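Local coordinates for CBS domain-containing protein CBSX1, chloroplastic (Arabidopsis thaliana, PDB 4GQV) that is a chloroplast CBS-pair protein that probably regulates thioredoxins, its paired CBS domains likely sensing adenosine-containing nucleotides, at residues H18-T23 with L30-E35; D56-A61 with L104-P109; D120-L125 with G149-A154. All coordinates share one frame; numbering follows the deposited sequence.

Contact 1: residues H18-T23 with L30-E35; sequences HVVKPT and LELLVE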
loop_
_atom_site.group_PDB
_atom_site.type_symbol
_atom_site.label_atom_id
_atom_site.label_comp_id
_atom_site.label_asym_id
_atom_site.label_seq_id
_atom_site.Cartn_x
_atom_site.Cartn_y
_atom_site.Cartn_z
ATOM N N HIS A 18 0.561 2.180 -13.426
ATOM C CA HIS A 18 0.516 0.747 -13.703
ATOM C C HIS A 18 -0.941 0.330 -13.851
ATOM O O HIS A 18 -1.731 0.495 -12.933
ATOM C CB HIS A 18 1.246 -0.082 -12.627
ATOM C CG HIS A 18 2.688 0.283 -12.467
ATOM N ND1 HIS A 18 3.217 0.744 -11.277
ATOM C CD2 HIS A 18 3.710 0.297 -13.358
ATOM C CE1 HIS A 18 4.499 1.017 -11.442
ATOM N NE2 HIS A 18 4.821 0.753 -12.695
ATOM N N VAL A 19 -1.274 -0.195 -15.024
ATOM C CA VAL A 19 -2.630 -0.549 -15.378
ATOM C C VAL A 19 -2.686 -2.014 -15.759
ATOM O O VAL A 19 -1.656 -2.649 -15.963
ATOM C CB VAL A 19 -3.107 0.275 -16.592
ATOM C CG1 VAL A 19 -3.242 1.736 -16.220
ATOM C CG2 VAL A 19 -2.148 0.116 -17.748
ATOM N N VAL A 20 -3.889 -2.561 -15.852
ATOM C CA VAL A 20 -4.040 -3.885 -16.435
ATOM C C VAL A 20 -5.263 -3.840 -17.303
ATOM O O VAL A 20 -5.999 -2.867 -17.268
ATOM C CB VAL A 20 -4.192 -5.043 -15.372
ATOM C CG1 VAL A 20 -2.895 -5.304 -14.614
ATOM C CG2 VAL A 20 -5.362 -4.813 -14.420
ATOM N N LYS A 21 -5.517 -4.890 -18.064
ATOM C CA LYS A 21 -6.743 -4.941 -18.850
ATOM C C LYS A 21 -7.555 -6.066 -18.299
ATOM O O LYS A 21 -7.025 -6.871 -17.529
ATOM C CB LYS A 21 -6.423 -5.175 -20.328
ATOM C CG LYS A 21 -5.547 -4.098 -20.921
ATOM C CD LYS A 21 -6.172 -3.475 -22.147
ATOM C CE LYS A 21 -5.170 -2.560 -22.821
ATOM N NZ LYS A 21 -3.876 -3.261 -23.047
ATOM N N PRO A 22 -8.839 -6.154 -18.678
ATOM C CA PRO A 22 -9.593 -7.345 -18.249
ATOM C C PRO A 22 -9.032 -8.653 -18.853
ATOM O O PRO A 22 -9.366 -9.735 -18.357
ATOM C CB PRO A 22 -11.008 -7.086 -18.789
ATOM C CG PRO A 22 -11.050 -5.644 -19.152
ATOM C CD PRO A 22 -9.656 -5.242 -19.490
ATOM N N THR A 23 -8.218 -8.544 -19.909
ATOM C CA THR A 23 -7.597 -9.703 -20.570
ATOM C C THR A 23 -6.351 -10.135 -19.828
ATOM O O THR A 23 -5.795 -11.194 -20.108
ATOM C CB THR A 23 -7.146 -9.408 -22.034
ATOM O OG1 THR A 23 -6.240 -8.291 -22.052
ATOM C CG2 THR A 23 -8.327 -9.124 -22.902
ATOM N N LEU A 30 -0.564 -10.572 -10.587
ATOM C CA LEU A 30 0.211 -10.901 -9.393
ATOM C C LEU A 30 1.684 -10.564 -9.593
ATOM O O LEU A 30 2.346 -10.027 -8.694
ATOM C CB LEU A 30 0.036 -12.375 -9.027
ATOM C CG LEU A 30 -1.271 -12.693 -8.300
ATOM C CD1 LEU A 30 -1.566 -14.187 -8.308
ATOM C CD2 LEU A 30 -1.215 -12.172 -6.874
ATOM N N GLU A 31 2.183 -10.855 -10.788
ATOM C CA GLU A 31 3.548 -10.499 -11.140
ATOM C C GLU A 31 3.723 -8.985 -11.059
ATOM O O GLU A 31 4.586 -8.487 -10.318
ATOM C CB GLU A 31 3.889 -11.018 -12.540
ATOM C CG GLU A 31 5.390 -11.231 -12.793
ATOM C CD GLU A 31 5.683 -12.528 -13.550
ATOM O OE1 GLU A 31 4.806 -13.424 -13.546
ATOM O OE2 GLU A 31 6.781 -12.658 -14.144
ATOM N N LEU A 32 2.879 -8.263 -11.802
ATOM C CA LEU A 32 2.916 -6.800 -11.841
ATOM C C LEU A 32 2.923 -6.183 -10.444
ATOM O O LEU A 32 3.692 -5.258 -10.176
ATOM C CB LEU A 32 1.763 -6.248 -12.686
ATOM C CG LEU A 32 1.942 -6.376 -14.210
ATOM C CD1 LEU A 32 0.676 -6.010 -14.978
ATOM C CD2 LEU A 32 3.111 -5.533 -14.709
ATOM N N LEU A 33 2.086 -6.721 -9.557
ATOM C CA LEU A 33 2.047 -6.281 -8.171
ATOM C C LEU A 33 3.367 -6.545 -7.487
ATOM O O LEU A 33 3.866 -5.687 -6.758
ATOM C CB LEU A 33 0.951 -6.999 -7.387
ATOM C CG LEU A 33 -0.517 -6.678 -7.646
ATOM C CD1 LEU A 33 -1.407 -7.532 -6.762
ATOM C CD2 LEU A 33 -0.798 -5.199 -7.420
ATOM N N VAL A 34 3.933 -7.732 -7.700
ATOM C CA VAL A 34 5.188 -8.061 -7.014
ATOM C C VAL A 34 6.362 -7.170 -7.435
ATOM O O VAL A 34 7.074 -6.633 -6.585
ATOM C CB VAL A 34 5.558 -9.553 -7.150
ATOM C CG1 VAL A 34 7.021 -9.777 -6.805
ATOM C CG2 VAL A 34 4.669 -10.391 -6.245
ATOM N N GLU A 35 6.555 -7.016 -8.741
ATOM C CA GLU A 35 7.586 -6.119 -9.252
ATOM C C GLU A 35 7.359 -4.691 -8.795
ATOM O O GLU A 35 8.288 -4.029 -8.331
ATOM C CB GLU A 35 7.596 -6.103 -10.780
ATOM C CG GLU A 35 7.419 -7.434 -11.449
ATOM C CD GLU A 35 6.947 -7.276 -12.872
ATOM O OE1 GLU A 35 7.799 -7.041 -13.762
ATOM O OE2 GLU A 35 5.719 -7.374 -13.096
#

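Contact 2: residues D56-A61 with L104-P109; sequences DYDLLA and LMTPAP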
loop_
_atom_site.group_PDB
_atom_site.type_symbol
_atom_site.label_atom_id
_atom_site.label_comp_id
_atom_site.label_asym_id
_atom_site.label_seq_id
_atom_site.Cartn_x
_atom_site.Cartn_y
_atom_site.Cartn_z
ATOM N N ASP A 56 -5.100 -6.958 -4.704
ATOM C CA ASP A 56 -4.577 -8.244 -4.248
ATOM C C ASP A 56 -5.649 -9.136 -3.590
ATOM O O ASP A 56 -5.731 -10.323 -3.878
ATOM C CB ASP A 56 -3.378 -8.042 -3.328
ATOM C CG ASP A 56 -3.722 -7.259 -2.062
ATOM O OD1 ASP A 56 -4.916 -6.933 -1.824
ATOM O OD2 ASP A 56 -2.780 -6.987 -1.282
ATOM N N TYR A 57 -6.491 -8.542 -2.751
ATOM C CA TYR A 57 -7.632 -9.242 -2.150
ATOM C C TYR A 57 -8.540 -9.879 -3.203
ATOM O O TYR A 57 -9.048 -10.990 -3.013
ATOM C CB TYR A 57 -8.431 -8.280 -1.257
ATOM C CG TYR A 57 -9.739 -8.830 -0.711
ATOM C CD1 TYR A 57 -9.788 -9.463 0.530
ATOM C CD2 TYR A 57 -10.931 -8.690 -1.420
ATOM C CE1 TYR A 57 -10.990 -9.958 1.039
ATOM C CE2 TYR A 57 -12.136 -9.190 -0.921
ATOM C CZ TYR A 57 -12.159 -9.817 0.307
ATOM O OH TYR A 57 -13.349 -10.307 0.804
ATOM N N ASP A 58 -8.744 -9.171 -4.312
ATOM C CA ASP A 58 -9.558 -9.687 -5.404
ATOM C C ASP A 58 -8.825 -10.785 -6.149
ATOM O O ASP A 58 -9.400 -11.819 -6.471
ATOM C CB ASP A 58 -9.913 -8.568 -6.376
ATOM C CG ASP A 58 -10.731 -7.487 -5.732
ATOM O OD1 ASP A 58 -11.941 -7.709 -5.554
ATOM O OD2 ASP A 58 -10.158 -6.427 -5.400
ATOM N N LEU A 59 -7.541 -10.550 -6.400
ATOM C CA LEU A 59 -6.701 -11.503 -7.112
ATOM C C LEU A 59 -6.623 -12.850 -6.400
ATOM O O LEU A 59 -6.767 -13.897 -7.030
ATOM C CB LEU A 59 -5.294 -10.933 -7.308
ATOM C CG LEU A 59 -5.027 -10.231 -8.640
ATOM C CD1 LEU A 59 -6.331 -9.784 -9.285
ATOM C CD2 LEU A 59 -4.088 -9.050 -8.448
ATOM N N LEU A 60 -6.388 -12.828 -5.090
ATOM C CA LEU A 60 -6.246 -14.050 -4.365
ATOM C C LEU A 60 -7.548 -14.614 -3.813
ATOM O O LEU A 60 -7.535 -15.314 -2.829
ATOM C CB LEU A 60 -5.233 -13.841 -3.274
ATOM C CG LEU A 60 -3.891 -13.353 -3.766
ATOM C CD1 LEU A 60 -3.344 -12.343 -2.801
ATOM C CD2 LEU A 60 -2.931 -14.513 -3.873
ATOM N N ALA A 61 -8.670 -14.243 -4.414
ATOM C CA ALA A 61 -9.986 -14.653 -3.955
ATOM C C ALA A 61 -10.102 -14.814 -2.455
ATOM O O ALA A 61 -10.335 -15.895 -1.978
ATOM C CB ALA A 61 -10.460 -15.910 -4.623
ATOM N N LEU A 104 -12.442 -10.933 -11.799
ATOM C CA LEU A 104 -12.326 -10.576 -10.388
ATOM C C LEU A 104 -12.336 -9.062 -10.085
ATOM O O LEU A 104 -12.384 -8.675 -8.921
ATOM C CB LEU A 104 -11.033 -11.162 -9.812
ATOM C CG LEU A 104 -10.614 -12.583 -10.188
ATOM C CD1 LEU A 104 -9.314 -12.937 -9.485
ATOM C CD2 LEU A 104 -11.702 -13.597 -9.843
ATOM N N MET A 105 -12.274 -8.212 -11.110
ATOM C CA MET A 105 -12.151 -6.760 -10.884
ATOM C C MET A 105 -13.396 -6.153 -10.281
ATOM O O MET A 105 -14.500 -6.615 -10.529
ATOM C CB MET A 105 -11.800 -6.005 -12.165
ATOM C CG MET A 105 -12.925 -5.961 -13.186
ATOM S SD MET A 105 -12.494 -5.190 -14.771
ATOM C CE MET A 105 -14.032 -5.482 -15.604
ATOM N N THR A 106 -13.217 -5.123 -9.467
ATOM C CA THR A 106 -14.362 -4.330 -9.046
ATOM C C THR A 106 -14.550 -3.162 -10.021
ATOM O O THR A 106 -13.753 -2.227 -10.088
ATOM C CB THR A 106 -14.271 -3.885 -7.590
ATOM O OG1 THR A 106 -13.155 -3.011 -7.418
ATOM C CG2 THR A 106 -14.096 -5.102 -6.699
ATOM N N PRO A 107 -15.603 -3.253 -10.816
ATOM C CA PRO A 107 -15.849 -2.341 -11.926
ATOM C C PRO A 107 -16.615 -1.113 -11.466
ATOM O O PRO A 107 -17.155 -1.117 -10.363
ATOM C CB PRO A 107 -16.707 -3.187 -12.891
ATOM C CG PRO A 107 -16.975 -4.522 -12.158
ATOM C CD PRO A 107 -16.631 -4.299 -10.725
ATOM N N ALA A 108 -16.639 -0.092 -12.321
ATOM C CA ALA A 108 -17.327 1.170 -12.064
ATOM C C ALA A 108 -17.105 1.777 -10.661
ATOM O O ALA A 108 -18.022 1.838 -9.857
ATOM C CB ALA A 108 -18.794 1.005 -12.349
ATOM N N PRO A 109 -15.883 2.230 -10.369
ATOM C CA PRO A 109 -15.589 2.814 -9.060
ATOM C C PRO A 109 -15.741 4.334 -9.025
ATOM O O PRO A 109 -15.878 4.972 -10.072
ATOM C CB PRO A 109 -14.120 2.471 -8.882
ATOM C CG PRO A 109 -13.576 2.546 -10.258
ATOM C CD PRO A 109 -14.670 2.122 -11.197
#

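Contact 3: residues D120-L125 with G149-A154; sequences DAAKIL and GNVVRA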
loop_
_atom_site.group_PDB
_atom_site.type_symbol
_atom_site.label_atom_id
_atom_site.label_comp_id
_atom_site.label_asym_id
_atom_site.label_seq_id
_atom_site.Cartn_x
_atom_site.Cartn_y
_atom_site.Cartn_z
ATOM N N ASP A 120 -11.565 18.525 -2.615
ATOM C CA ASP A 120 -12.667 17.568 -2.641
ATOM C C ASP A 120 -12.113 16.146 -2.651
ATOM O O ASP A 120 -12.514 15.304 -1.847
ATOM C CB ASP A 120 -13.560 17.798 -3.870
ATOM C CG ASP A 120 -14.200 19.177 -3.881
ATOM O OD1 ASP A 120 -14.374 19.760 -2.799
ATOM O OD2 ASP A 120 -14.531 19.681 -4.971
ATOM N N ALA A 121 -11.184 15.898 -3.570
ATOM C CA ALA A 121 -10.438 14.650 -3.602
ATOM C C ALA A 121 -9.865 14.370 -2.235
ATOM O O ALA A 121 -9.946 13.267 -1.741
ATOM C CB ALA A 121 -9.326 14.737 -4.619
ATOM N N ALA A 122 -9.305 15.398 -1.621
ATOM C CA ALA A 122 -8.658 15.273 -0.334
ATOM C C ALA A 122 -9.658 14.867 0.713
ATOM O O ALA A 122 -9.381 13.971 1.487
ATOM C CB ALA A 122 -7.978 16.562 0.038
ATOM N N LYS A 123 -10.831 15.490 0.712
ATOM C CA LYS A 123 -11.909 15.077 1.611
ATOM C C LYS A 123 -12.205 13.585 1.459
ATOM O O LYS A 123 -12.208 12.848 2.449
ATOM C CB LYS A 123 -13.190 15.884 1.369
ATOM C CG LYS A 123 -13.118 17.325 1.818
ATOM C CD LYS A 123 -13.711 18.240 0.773
ATOM C CE LYS A 123 -13.713 19.683 1.212
ATOM N NZ LYS A 123 -14.090 20.576 0.056
ATOM N N ILE A 124 -12.438 13.128 0.228
ATOM C CA ILE A 124 -12.746 11.709 0.061
ATOM C C ILE A 124 -11.621 10.836 0.601
ATOM O O ILE A 124 -11.835 9.979 1.456
ATOM C CB ILE A 124 -12.995 11.324 -1.401
ATOM C CG1 ILE A 124 -14.183 12.107 -1.960
ATOM C CG2 ILE A 124 -13.239 9.832 -1.491
ATOM C CD1 ILE A 124 -15.415 11.959 -1.123
ATOM N N LEU A 125 -10.419 11.068 0.100
ATOM C CA LEU A 125 -9.268 10.308 0.538
ATOM C C LEU A 125 -9.150 10.278 2.057
ATOM O O LEU A 125 -8.851 9.241 2.641
ATOM C CB LEU A 125 -7.987 10.870 -0.076
ATOM C CG LEU A 125 -7.556 10.343 -1.451
ATOM C CD1 LEU A 125 -8.160 8.958 -1.751
ATOM C CD2 LEU A 125 -7.861 11.332 -2.565
ATOM N N GLY A 149 -1.439 9.509 -0.430
ATOM C CA GLY A 149 -0.043 9.879 -0.464
ATOM C C GLY A 149 0.154 11.183 -1.228
ATOM O O GLY A 149 0.675 12.147 -0.686
ATOM N N ASN A 150 -0.256 11.200 -2.489
ATOM C CA ASN A 150 -0.162 12.387 -3.324
ATOM C C ASN A 150 -0.760 13.620 -2.638
ATOM O O ASN A 150 -0.189 14.717 -2.691
ATOM C CB ASN A 150 -0.861 12.126 -4.662
ATOM C CG ASN A 150 -0.140 11.086 -5.498
ATOM O OD1 ASN A 150 1.051 10.868 -5.326
ATOM N ND2 ASN A 150 -0.856 10.454 -6.422
ATOM N N VAL A 151 -1.894 13.432 -1.968
ATOM C CA VAL A 151 -2.514 14.522 -1.219
ATOM C C VAL A 151 -1.599 14.990 -0.094
ATOM O O VAL A 151 -1.442 16.198 0.128
ATOM C CB VAL A 151 -3.886 14.126 -0.635
ATOM C CG1 VAL A 151 -4.374 15.184 0.353
ATOM C CG2 VAL A 151 -4.911 13.917 -1.754
ATOM N N VAL A 152 -0.998 14.030 0.613
ATOM C CA VAL A 152 -0.068 14.331 1.705
ATOM C C VAL A 152 1.120 15.148 1.196
ATOM O O VAL A 152 1.452 16.188 1.761
ATOM C CB VAL A 152 0.429 13.039 2.412
ATOM C CG1 VAL A 152 1.719 13.303 3.150
ATOM C CG2 VAL A 152 -0.624 12.513 3.373
ATOM N N ARG A 153 1.728 14.657 0.116
ATOM C CA ARG A 153 2.839 15.312 -0.548
ATOM C C ARG A 153 2.463 16.741 -0.885
ATOM O O ARG A 153 3.228 17.663 -0.622
ATOM C CB ARG A 153 3.249 14.552 -1.813
ATOM C CG ARG A 153 4.437 15.165 -2.528
ATOM C CD ARG A 153 5.139 14.192 -3.477
ATOM N NE ARG A 153 4.456 14.038 -4.755
ATOM C CZ ARG A 153 4.544 14.904 -5.763
ATOM N NH1 ARG A 153 5.279 16.002 -5.635
ATOM N NH2 ARG A 153 3.889 14.677 -6.899
ATOM N N ALA A 154 1.269 16.914 -1.440
ATOM C CA ALA A 154 0.729 18.237 -1.754
ATOM C C ALA A 154 0.642 19.143 -0.528
ATOM O O ALA A 154 1.010 20.319 -0.572
ATOM C CB ALA A 154 -0.641 18.096 -2.383
#

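Contact 1: residues H18-T23 with L30-E35
V20 meets L32 through a single pair of methyl groups: V20 CG1 lies 3.7 Å from L32 CD1. The two side chains slide past one another in opposite directions, so the contact is made alongside and no branch is inserted between the two of the other residue. The chain just before V20 adds a lighter touch, with V19 O 4.2 Å from the same L32 CD1. One leucine methyl therefore spans a valine methyl and a peptide oxygen, and this oxygen receives no hydrogen bond from the helix segment.

Side-chain rotation sets up the meeting on both sides. In V20, CG1 stands anti to the carbonyl carbon (chi1 -70°), and in L32 CG takes the equivalent place, beside its own backbone N, with the chain then extended (chi2 171°) so that CD1 reaches out from the helix.

Farther out, the backbone of V20 is hydrogen-bonded to P42 and I44, while V19 turns its CB away from the helix and packs on P42 and I44. F41 of strand 40-44 lies against L32 and also L33, and I38 supports H18 and L33. The helix is held in its turn by backbone bonds, E35 N to E31 O being 2.9 Å long, and L32 O is additionally bonded to N36 ND2. L30 and V34, on other faces of helix 26-36, reach V152 and R153 of the second subunit.

The extended chain, the helix and strand 40-44 follow one another as in the start of a CBS domain. With no hydrogen bond or ion pair joining the two segments, their direct attachment is small and nonpolar; the loop chain is tied to strand 40-44 by its backbone bonds, and the helix meets the same strand through F41.

Contact 2: residues D56-A61 with L104-P109
L104 presses its CD1 methyl against the carboxyl-terminal end of helix 56-59, with L104 CD1 3.2 Å from D58 O and 3.7 Å from L59 O. This is the tight part of the contact. D58 CB and L104 CB are 4.4 Å apart. D58 CB also packs on the L104 carbonyl, at 3.5 Å from L104 O. The methyl can come so near because L104 CG lies anti to its carbonyl carbon (chi1 -42°) and the chain continues extended toward the helix. L59 starts with its CB directed away, yet its end bends back, leaving L59 CD1 4.3 Å from L104 CD1; the buried body of L59 rests on A29, L33 and V54.

Toward solvent the fit is looser. There the exposed T106 crosses D58 at about a right angle and offers only its methyl, T106 CG2 being 3.6 Å from D58 OD1, while its hydroxyl OG1 is hydrogen-bonded to L53 O. Beyond D58 the helix ends in a Schellman motif, with A61 at positive phi as the C-prime residue and A61 N bonded to D58 O. On another face D56 forms a salt bridge with R131 of the second subunit.

T106 also bonds through its backbone to L53, which places the short, weakly bonded strand 106-107 at the edge of the sheet containing strands 40-44 and 50-55. Strand 12-13 likewise pairs with strand 142-145 of the second repeat. Such an exchange of edge strands is characteristic of the paired CBS domains known as a Bateman module.

Contact 3: residues D120-L125 with G149-A154
The backbone bond from R153 N to G149 O, 2.8 Å long, closes the helical turn that carries V151 to A122 and L125. Across the contact itself nothing polar is exchanged; V151 is the residue that links the two helices, and its two methyls divide the work. V151 CG1 packs on the methyl of A122, 3.9 Å from A122 CB. The other branch, V151 CG2, meets L125 CD2 at 4.0 Å, the two side chains crossing obliquely. Because CG1 is anti to the backbone N (chi1 169°) and CG2 anti to the carbonyl carbon, the fork of the valine opens toward the facing helix, one prong on each partner.

The small side chain of A122 lets the backbones come close here, the CA atoms of A122 and V151 lying 6.3 Å apart. The two helices are well inclined to each other. All three contacting residues are buried, and more apolar groups line the same region: I146 lies against V151 and L133 against L125. Helix 7-10 covers a neighbouring part of the two helices, with V7 on A121 and F10 on A154.

Polar groups are found toward the margins. On the outer side of helix 118-127, K123 NZ forms a salt bridge to D120 OD1 at 3.0 Å, reaching the oxygen nearly along its C-O direction and joining consecutive turns of the helix. L125 O accepts a hydrogen bond from R148 NH2, a further link between the two helices just beyond the valine. V152 and R153 face the second subunit.

Two helices joined through V151, seated on A122 and L125, with the short strands 134-136 and 142-145 between them in the chain, are the helical layer of the second CBS domain.

Overall arrangement
Contact 3 is the buried one of the three, a purely apolar meeting of two helices in the second CBS domain, whereas contacts 1 and 2 are only partly buried. Those two adjoin each other: L33 CD1 of helix 26-36 reaches L59 CD2 of helix 56-59 at 3.5 Å, so the helices of the first domain are packed together. Contact 1 sets an extended chain on its helix by methyls, while contact 2 sets a methyl against helix-end carbonyls and joins the chain from the start of the second CBS repeat to a helix of the first. Contact 3 lies on the opposite side of the chain's centre, about 24 Å from contact 1 centre to centre. All three border the second subunit.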